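Long-range contact in dihydropteroate synthase (Clostridioides difficile, PDB 6PZ2), which probably catalyses the condensation of a dihydropterin pyrophosphate with p-aminobenzoate to give dihydropteroate, the folate-pathway step blocked by sulfonamides: residues L228-R240 with V248-D262. Sequence-based numbering, arbitrary orientation.
Sequences LEGTIATTVLGIR and VHDVYENLMAARMTD. With SO4 (sulfate ion), chain H; SO4 (sulfate ion), chain B.
Val248 CG1 lies loosely beside the methyl of Thr231, just before the short loop that leads into the helix. Next to it His249 gives NE2 to a sulfate that Arg60 and Arg247 also bind, consistent with an anion pocket. Asp250 stands right before the helix without capping it through its carboxylate, whose OD1 has a long, weak ion pair with Arg212; Leu228 lays CD1 against this carboxylate, while CD2 of the same leucine packs on the aliphatic CG of Glu253 (3.9 Å). CB and CG of Glu253 give the leucine an apolar surface, and a bend at chi2 (87°) turns the carboxylate aside from a straight continuation of the chain. Asn254 sits as a knob among Leu228, Thr231, Ile232 and Thr235. Its amide serves both helices: ND2 returns a nearly straight bond to Asp250 O (2.8 Å, 172° at the hydrogen), which fixes the amide's rotation, and OD1 accepts from Thr235 OG1 at 2.9 Å, the hydroxyl standing above the carbonyl plane. Each end of the buried amide thus has a hydrogen-bond partner. Ala257 and Ala258 have only a methyl to place, which lets larger branched side chains lie against them: Ala257 CB touches Ile232 CG2 at 3.6 Å and also meets Val236, and Ala258 receives Ile239 CD1. Thr261 OG1, beside both Val236 methyls, is satisfied by Ala257 O, which also accepts from Thr261 N; CG2, anti to the backbone N, meets Ile239 CG2. Asp262 brings OD1 near Ile239 CG2, and this oxygen takes a hydrogen bond from Thr12 and a salt bridge from Arg266. Helix 228-240, strand 245-248 and helix 251-265 form the barrel's last helix-strand-helix part, the helices (axes 9.2 Å apart, at 33°) packed as outer neighbours, as in TIM barrels.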
ATOM      1  N   LEU A 228       7.855  -4.876   5.563  1.00 30.23           N
ATOM      2  CA  LEU A 228       6.524  -5.262   5.057  1.00 33.91           C
ATOM      3  C   LEU A 228       5.747  -4.060   4.483  1.00 34.17           C
ATOM      4  O   LEU A 228       5.036  -4.253   3.476  1.00 36.15           O
ATOM      5  CB  LEU A 228       5.753  -5.923   6.206  1.00 31.52           C
ATOM      6  CG  LEU A 228       4.331  -6.369   5.876  1.00 37.40           C
ATOM      7  CD1 LEU A 228       4.283  -7.156   4.575  1.00 37.09           C
ATOM      8  CD2 LEU A 228       3.773  -7.184   7.020  1.00 39.21           C
ATOM      9  N   GLU A 229       5.820  -2.847   5.059  1.00 32.58           N
ATOM     10  CA  GLU A 229       4.918  -1.819   4.541  1.00 33.94           C
ATOM     11  C   GLU A 229       5.456  -1.331   3.194  1.00 32.90           C
ATOM     12  O   GLU A 229       4.651  -0.995   2.326  1.00 27.90           O
ATOM     13  CB  GLU A 229       4.467  -0.668   5.455  1.00 36.90           C
ATOM     14  CG  GLU A 229       5.158  -0.396   6.759  1.00 43.11           C
ATOM     15  CD  GLU A 229       5.164  -1.437   7.858  1.00 47.23           C
ATOM     16  OE1 GLU A 229       4.079  -1.818   8.336  1.00 45.15           O
ATOM     17  OE2 GLU A 229       6.294  -1.841   8.224  1.00 46.28           O
ATOM     18  N   GLY A 230       6.760  -1.391   2.959  1.00 28.87           N
ATOM     19  CA  GLY A 230       7.281  -1.135   1.610  1.00 28.22           C
ATOM     20  C   GLY A 230       6.776  -2.136   0.583  1.00 26.29           C
ATOM     21  O   GLY A 230       6.433  -1.789  -0.558  1.00 26.65           O
ATOM     22  N   THR A 231       6.750  -3.406   0.976  1.00 25.00           N
ATOM     23  CA  THR A 231       6.325  -4.445   0.075  1.00 27.42           C
ATOM     24  C   THR A 231       4.838  -4.237  -0.242  1.00 26.76           C
ATOM     25  O   THR A 231       4.389  -4.331  -1.402  1.00 27.98           O
ATOM     26  CB  THR A 231       6.545  -5.814   0.725  1.00 31.61           C
ATOM     27  OG1 THR A 231       7.945  -5.971   0.982  1.00 35.71           O
ATOM     28  CG2 THR A 231       5.942  -6.925  -0.105  1.00 28.46           C
ATOM     29  N   ILE A 232       4.080  -3.930   0.806  1.00 27.88           N
ATOM     30  CA  ILE A 232       2.643  -3.633   0.590  1.00 30.85           C
ATOM     31  C   ILE A 232       2.497  -2.464  -0.380  1.00 28.03           C
ATOM     32  O   ILE A 232       1.680  -2.526  -1.287  1.00 26.92           O
ATOM     33  CB  ILE A 232       1.906  -3.405   1.920  1.00 32.73           C
ATOM     34  CG1 ILE A 232       1.813  -4.731   2.677  1.00 33.05           C
ATOM     35  CG2 ILE A 232       0.531  -2.795   1.687  1.00 30.40           C
ATOM     36  CD1 ILE A 232       1.245  -4.560   4.053  1.00 40.96           C
ATOM     37  N   ALA A 233       3.369  -1.461  -0.294  1.00 26.82           N
ATOM     38  CA  ALA A 233       3.258  -0.363  -1.222  1.00 28.00           C
ATOM     39  C   ALA A 233       3.451  -0.859  -2.659  1.00 30.10           C
ATOM     40  O   ALA A 233       2.681  -0.472  -3.568  1.00 29.72           O
ATOM     41  CB  ALA A 233       4.253   0.719  -0.874  1.00 32.84           C
ATOM     42  N   THR A 234       4.452  -1.722  -2.876  1.00 26.86           N
ATOM     43  CA  THR A 234       4.725  -2.178  -4.252  1.00 25.78           C
ATOM     44  C   THR A 234       3.627  -3.142  -4.733  1.00 23.80           C
ATOM     45  O   THR A 234       3.276  -3.154  -5.912  1.00 26.59           O
ATOM     46  CB  THR A 234       6.104  -2.837  -4.349  1.00 27.82           C
ATOM     47  OG1 THR A 234       6.085  -4.011  -3.543  1.00 27.43           O
ATOM     48  CG2 THR A 234       7.220  -1.927  -3.869  1.00 27.48           C
ATOM     49  N   THR A 235       3.084  -3.942  -3.837  1.00 26.11           N
ATOM     50  CA  THR A 235       1.929  -4.767  -4.209  1.00 25.75           C
ATOM     51  C   THR A 235       0.815  -3.872  -4.751  1.00 24.98           C
ATOM     52  O   THR A 235       0.221  -4.148  -5.789  1.00 31.67           O
ATOM     53  CB  THR A 235       1.448  -5.588  -3.014  1.00 25.33           C
ATOM     54  OG1 THR A 235       2.384  -6.637  -2.787  1.00 26.28           O
ATOM     55  CG2 THR A 235       0.077  -6.206  -3.203  1.00 26.53           C
ATOM     56  N   VAL A 236       0.527  -2.799  -4.040  1.00 30.86           N
ATOM     57  CA  VAL A 236      -0.642  -1.931  -4.336  1.00 29.71           C
ATOM     58  C   VAL A 236      -0.448  -1.202  -5.671  1.00 28.55           C
ATOM     59  O   VAL A 236      -1.336  -1.181  -6.534  1.00 26.80           O
ATOM     60  CB  VAL A 236      -0.888  -0.952  -3.165  1.00 30.80           C
ATOM     61  CG1 VAL A 236      -1.888   0.150  -3.486  1.00 31.21           C
ATOM     62  CG2 VAL A 236      -1.364  -1.721  -1.949  1.00 31.07           C
ATOM     63  N   LEU A 237       0.727  -0.616  -5.835  1.00 26.77           N
ATOM     64  CA  LEU A 237       1.084   0.088  -7.051  1.00 29.87           C
ATOM     65  C   LEU A 237       1.138  -0.888  -8.230  1.00 28.32           C
ATOM     66  O   LEU A 237       0.731  -0.545  -9.355  1.00 26.75           O
ATOM     67  CB  LEU A 237       2.443   0.780  -6.844  1.00 29.55           C
ATOM     68  CG  LEU A 237       2.433   1.868  -5.770  1.00 30.14           C
ATOM     69  CD1 LEU A 237       3.839   2.344  -5.429  1.00 31.19           C
ATOM     70  CD2 LEU A 237       1.584   3.051  -6.206  1.00 30.74           C
ATOM     71  N   GLY A 238       1.677  -2.076  -7.963  1.00 30.38           N
ATOM     72  CA  GLY A 238       1.767  -3.092  -8.989  1.00 27.14           C
ATOM     73  C   GLY A 238       0.394  -3.432  -9.513  1.00 23.69           C
ATOM     74  O   GLY A 238       0.157  -3.432 -10.723  1.00 25.72           O
ATOM     75  N   ILE A 239      -0.533  -3.690  -8.616  1.00 28.50           N
ATOM     76  CA  ILE A 239      -1.879  -4.077  -9.075  1.00 26.79           C
ATOM     77  C   ILE A 239      -2.449  -2.939  -9.916  1.00 28.52           C
ATOM     78  O   ILE A 239      -2.991  -3.162 -10.966  1.00 30.80           O
ATOM     79  CB  ILE A 239      -2.832  -4.365  -7.911  1.00 31.79           C
ATOM     80  CG1 ILE A 239      -2.365  -5.588  -7.122  1.00 33.74           C
ATOM     81  CG2 ILE A 239      -4.266  -4.521  -8.432  1.00 31.00           C
ATOM     82  CD1 ILE A 239      -2.907  -5.639  -5.705  1.00 36.17           C
ATOM     83  N   ARG A 240      -2.256  -1.698  -9.495  1.00 37.14           N
ATOM     84  CA  ARG A 240      -2.808  -0.593 -10.257  1.00 35.11           C
ATOM     85  C   ARG A 240      -2.182  -0.589 -11.654  1.00 37.73           C
ATOM     86  O   ARG A 240      -2.876  -0.290 -12.624  1.00 28.05           O
ATOM     87  CB  ARG A 240      -2.622   0.732  -9.511  1.00 44.16           C
ATOM     88  CG  ARG A 240      -2.468   1.939 -10.420  1.00 47.09           C
ATOM     89  CD  ARG A 240      -3.454   3.068 -10.229  1.00 53.59           C
ATOM     90  NE  ARG A 240      -2.845   4.076  -9.403  1.00 51.23           N
ATOM     91  CZ  ARG A 240      -3.210   5.349  -9.331  1.00 51.32           C
ATOM     92  NH1 ARG A 240      -3.392   5.880  -8.133  1.00 35.79           N
ATOM     93  NH2 ARG A 240      -3.289   6.104 -10.408  1.00 38.53           N
ATOM     94  N   VAL A 248       5.066 -13.131  -2.432  1.00 26.39           N
ATOM     95  CA  VAL A 248       5.251 -12.484  -1.137  1.00 28.85           C
ATOM     96  C   VAL A 248       5.591 -13.499  -0.045  1.00 29.83           C
ATOM     97  O   VAL A 248       5.166 -14.651  -0.109  1.00 27.82           O
ATOM     98  CB  VAL A 248       4.008 -11.681  -0.729  1.00 27.43           C
ATOM     99  CG1 VAL A 248       3.803 -10.501  -1.670  1.00 27.35           C
ATOM    100  CG2 VAL A 248       2.772 -12.572  -0.663  1.00 29.35           C
ATOM    101  N   HIS A 249       6.366 -13.042   0.948  1.00 30.30           N
ATOM    102  CA  HIS A 249       6.518 -13.788   2.197  1.00 30.83           C
ATOM    103  C   HIS A 249       5.301 -13.676   3.128  1.00 31.87           C
ATOM    104  O   HIS A 249       5.067 -14.580   3.907  1.00 28.41           O
ATOM    105  CB  HIS A 249       7.721 -13.276   2.972  1.00 31.05           C
ATOM    106  CG  HIS A 249       8.965 -13.419   2.175  1.00 32.33           C
ATOM    107  ND1 HIS A 249       9.432 -12.391   1.376  1.00 31.50           N
ATOM    108  CD2 HIS A 249       9.830 -14.451   2.065  1.00 29.89           C
ATOM    109  CE1 HIS A 249      10.542 -12.801   0.795  1.00 36.61           C
ATOM    110  NE2 HIS A 249      10.810 -14.066   1.188  1.00 33.01           N
ATOM    111  N   ASP A 250       4.593 -12.552   3.139  1.00 31.60           N
ATOM    112  CA  ASP A 250       3.587 -12.300   4.146  1.00 31.64           C
ATOM    113  C   ASP A 250       2.246 -12.312   3.417  1.00 30.45           C
ATOM    114  O   ASP A 250       1.798 -11.326   2.818  1.00 30.10           O
ATOM    115  CB  ASP A 250       3.815 -10.970   4.868  1.00 33.82           C
ATOM    116  CG  ASP A 250       5.167 -10.862   5.550  1.00 38.71           C
ATOM    117  OD1 ASP A 250       6.106 -10.268   4.971  1.00 44.51           O
ATOM    118  OD2 ASP A 250       5.277 -11.401   6.643  1.00 45.47           O
ATOM    119  N   VAL A 251       1.618 -13.450   3.462  1.00 27.47           N
ATOM    120  CA  VAL A 251       0.511 -13.648   2.557  1.00 30.26           C
ATOM    121  C   VAL A 251      -0.715 -12.814   2.984  1.00 30.01           C
ATOM    122  O   VAL A 251      -1.347 -12.149   2.145  1.00 30.58           O
ATOM    123  CB  VAL A 251       0.217 -15.153   2.440  1.00 30.98           C
ATOM    124  CG1 VAL A 251      -1.154 -15.425   1.808  1.00 31.51           C
ATOM    125  CG2 VAL A 251       1.338 -15.836   1.651  1.00 31.37           C
ATOM    126  N   TYR A 252      -1.066 -12.850   4.262  1.00 33.11           N
ATOM    127  CA  TYR A 252      -2.331 -12.269   4.743  1.00 34.17           C
ATOM    128  C   TYR A 252      -2.356 -10.750   4.495  1.00 31.81           C
ATOM    129  O   TYR A 252      -3.287 -10.177   3.904  1.00 28.89           O
ATOM    130  CB  TYR A 252      -2.488 -12.534   6.243  1.00 35.74           C
ATOM    131  CG  TYR A 252      -3.727 -11.908   6.831  1.00 37.76           C
ATOM    132  CD1 TYR A 252      -4.969 -12.447   6.545  1.00 38.60           C
ATOM    133  CD2 TYR A 252      -3.669 -10.745   7.590  1.00 39.16           C
ATOM    134  CE1 TYR A 252      -6.124 -11.872   7.051  1.00 43.05           C
ATOM    135  CE2 TYR A 252      -4.817 -10.144   8.089  1.00 41.07           C
ATOM    136  CZ  TYR A 252      -6.042 -10.737   7.837  1.00 41.10           C
ATOM    137  OH  TYR A 252      -7.208 -10.199   8.278  1.00 53.41           O
ATOM    138  N   GLU A 253      -1.265 -10.114   4.910  1.00 29.56           N
ATOM    139  CA  GLU A 253      -1.142  -8.672   4.838  1.00 29.13           C
ATOM    140  C   GLU A 253      -1.189  -8.234   3.376  1.00 28.40           C
ATOM    141  O   GLU A 253      -1.965  -7.351   3.013  1.00 30.27           O
ATOM    142  CB  GLU A 253       0.135  -8.214   5.540  1.00 31.20           C
ATOM    143  CG  GLU A 253       0.132  -8.501   7.027  1.00 32.16           C
ATOM    144  CD  GLU A 253       0.635  -9.887   7.421  1.00 39.50           C
ATOM    145  OE1 GLU A 253       0.930 -10.737   6.543  1.00 35.74           O
ATOM    146  OE2 GLU A 253       0.736 -10.121   8.624  1.00 41.57           O
ATOM    147  N   ASN A 254      -0.432  -8.885   2.500  1.00 28.74           N
ATOM    148  CA  ASN A 254      -0.496  -8.490   1.102  1.00 25.75           C
ATOM    149  C   ASN A 254      -1.879  -8.804   0.517  1.00 27.28           C
ATOM    150  O   ASN A 254      -2.349  -8.046  -0.320  1.00 28.76           O
ATOM    151  CB  ASN A 254       0.606  -9.132   0.270  1.00 27.70           C
ATOM    152  CG  ASN A 254       1.957  -8.503   0.552  1.00 26.10           C
ATOM    153  OD1 ASN A 254       2.259  -7.464  -0.031  1.00 25.24           O
ATOM    154  ND2 ASN A 254       2.734  -9.136   1.419  1.00 24.19           N
ATOM    155  N   LEU A 255      -2.497  -9.926   0.865  1.00 26.74           N
ATOM    156  CA  LEU A 255      -3.859 -10.193   0.320  1.00 29.62           C
ATOM    157  C   LEU A 255      -4.844  -9.083   0.731  1.00 27.65           C
ATOM    158  O   LEU A 255      -5.645  -8.639  -0.112  1.00 31.58           O
ATOM    159  CB  LEU A 255      -4.357 -11.553   0.813  1.00 30.49           C
ATOM    160  CG  LEU A 255      -5.765 -11.961   0.369  1.00 33.34           C
ATOM    161  CD1 LEU A 255      -5.932 -11.982  -1.135  1.00 35.97           C
ATOM    162  CD2 LEU A 255      -6.116 -13.332   0.913  1.00 37.45           C
ATOM    163  N   MET A 256      -4.788  -8.646   2.001  1.00 29.75           N
ATOM    164  CA  MET A 256      -5.739  -7.623   2.483  1.00 31.76           C
ATOM    165  C   MET A 256      -5.549  -6.333   1.675  1.00 30.55           C
ATOM    166  O   MET A 256      -6.516  -5.786   1.173  1.00 27.07           O
ATOM    167  CB  MET A 256      -5.579  -7.328   3.981  1.00 32.08           C
ATOM    168  CG  MET A 256      -5.896  -8.487   4.892  1.00 32.85           C
ATOM    169  SD  MET A 256      -7.543  -9.150   4.547  1.00 41.99           S
ATOM    170  CE  MET A 256      -7.227 -10.658   3.641  1.00 49.76           C
ATOM    171  N   ALA A 257      -4.303  -5.884   1.452  1.00 26.85           N
ATOM    172  CA  ALA A 257      -4.030  -4.699   0.640  1.00 23.96           C
ATOM    173  C   ALA A 257      -4.483  -4.890  -0.817  1.00 26.14           C
ATOM    174  O   ALA A 257      -4.982  -3.952  -1.491  1.00 28.11           O
ATOM    175  CB  ALA A 257      -2.535  -4.388   0.722  1.00 28.19           C
ATOM    176  N   ALA A 258      -4.268  -6.100  -1.339  1.00 25.65           N
ATOM    177  CA  ALA A 258      -4.643  -6.404  -2.701  1.00 26.00           C
ATOM    178  C   ALA A 258      -6.167  -6.336  -2.852  1.00 24.77           C
ATOM    179  O   ALA A 258      -6.654  -5.893  -3.867  1.00 27.06           O
ATOM    180  CB  ALA A 258      -4.149  -7.787  -3.076  1.00 29.97           C
ATOM    181  N   ARG A 259      -6.909  -6.803  -1.869  1.00 25.69           N
ATOM    182  CA  ARG A 259      -8.391  -6.736  -1.973  1.00 30.00           C
ATOM    183  C   ARG A 259      -8.864  -5.281  -1.980  1.00 27.89           C
ATOM    184  O   ARG A 259      -9.748  -4.940  -2.734  1.00 30.11           O
ATOM    185  CB  ARG A 259      -9.019  -7.483  -0.800  1.00 28.06           C
ATOM    186  CG  ARG A 259      -8.871  -8.987  -0.952  1.00 31.36           C
ATOM    187  CD  ARG A 259      -9.623  -9.733   0.122  1.00 32.19           C
ATOM    188  NE  ARG A 259      -9.567 -11.160  -0.101  1.00 34.10           N
ATOM    189  CZ  ARG A 259      -9.960 -12.070   0.786  1.00 38.38           C
ATOM    190  NH1 ARG A 259      -9.914 -13.354   0.471  1.00 33.58           N
ATOM    191  NH2 ARG A 259     -10.429 -11.698   1.967  1.00 34.14           N
ATOM    192  N   MET A 260      -8.182  -4.412  -1.225  1.00 28.92           N
ATOM    193  CA  MET A 260      -8.573  -3.030  -1.153  1.00 27.81           C
ATOM    194  C   MET A 260      -8.281  -2.405  -2.512  1.00 31.59           C
ATOM    195  O   MET A 260      -9.123  -1.733  -3.080  1.00 31.07           O
ATOM    196  CB  MET A 260      -7.857  -2.287  -0.014  1.00 30.15           C
ATOM    197  CG  MET A 260      -8.429  -0.895   0.252  1.00 33.14           C
ATOM    198  SD  MET A 260     -10.187  -0.981   0.771  1.00 32.62           S
ATOM    199  CE  MET A 260     -10.865   0.440  -0.076  1.00 33.32           C
ATOM    200  N   THR A 261      -7.117  -2.718  -3.072  1.00 28.28           N
ATOM    201  CA  THR A 261      -6.769  -2.180  -4.366  1.00 29.67           C
ATOM    202  C   THR A 261      -7.686  -2.750  -5.457  1.00 28.83           C
ATOM    203  O   THR A 261      -8.113  -2.027  -6.370  1.00 28.59           O
ATOM    204  CB  THR A 261      -5.288  -2.460  -4.665  1.00 28.95           C
ATOM    205  OG1 THR A 261      -4.479  -2.158  -3.524  1.00 27.03           O
ATOM    206  CG2 THR A 261      -4.832  -1.684  -5.869  1.00 29.66           C
ATOM    207  N   ASP A 262      -7.981  -4.044  -5.377  1.00 27.41           N
ATOM    208  CA  ASP A 262      -8.871  -4.665  -6.381  1.00 31.78           C
ATOM    209  C   ASP A 262     -10.217  -3.927  -6.360  1.00 32.33           C
ATOM    210  O   ASP A 262     -10.780  -3.659  -7.415  1.00 32.68           O
ATOM    211  CB  ASP A 262      -9.138  -6.162  -6.135  1.00 33.27           C
ATOM    212  CG  ASP A 262      -7.948  -7.084  -6.363  1.00 34.61           C
ATOM    213  OD1 ASP A 262      -6.984  -6.646  -7.059  1.00 27.74           O
ATOM    214  OD2 ASP A 262      -7.972  -8.212  -5.801  1.00 32.25           O
TER
HETATM  215  S   SO4 H 307     -12.036 -14.901   3.376  1.00111.87           S
HETATM  216  O1  SO4 H 307     -12.154 -15.414   1.988  1.00 74.75           O
HETATM  217  O2  SO4 H 307     -10.626 -14.943   3.876  1.00106.80           O
HETATM  218  O3  SO4 H 307     -12.546 -13.512   3.332  1.00 93.21           O
HETATM  219  O4  SO4 H 307     -12.899 -15.694   4.296  1.00128.17           O
HETATM  220  S   SO4 B 301      13.126 -14.840  -1.516  1.00 38.62           S
HETATM  221  O1  SO4 B 301      14.522 -14.357  -1.611  1.00 40.05           O
HETATM  222  O2  SO4 B 301      12.901 -15.902  -2.521  1.00 44.90           O
HETATM  223  O3  SO4 B 301      12.197 -13.716  -1.768  1.00 43.84           O
HETATM  224  O4  SO4 B 301      12.884 -15.384  -0.161  1.00 34.43           O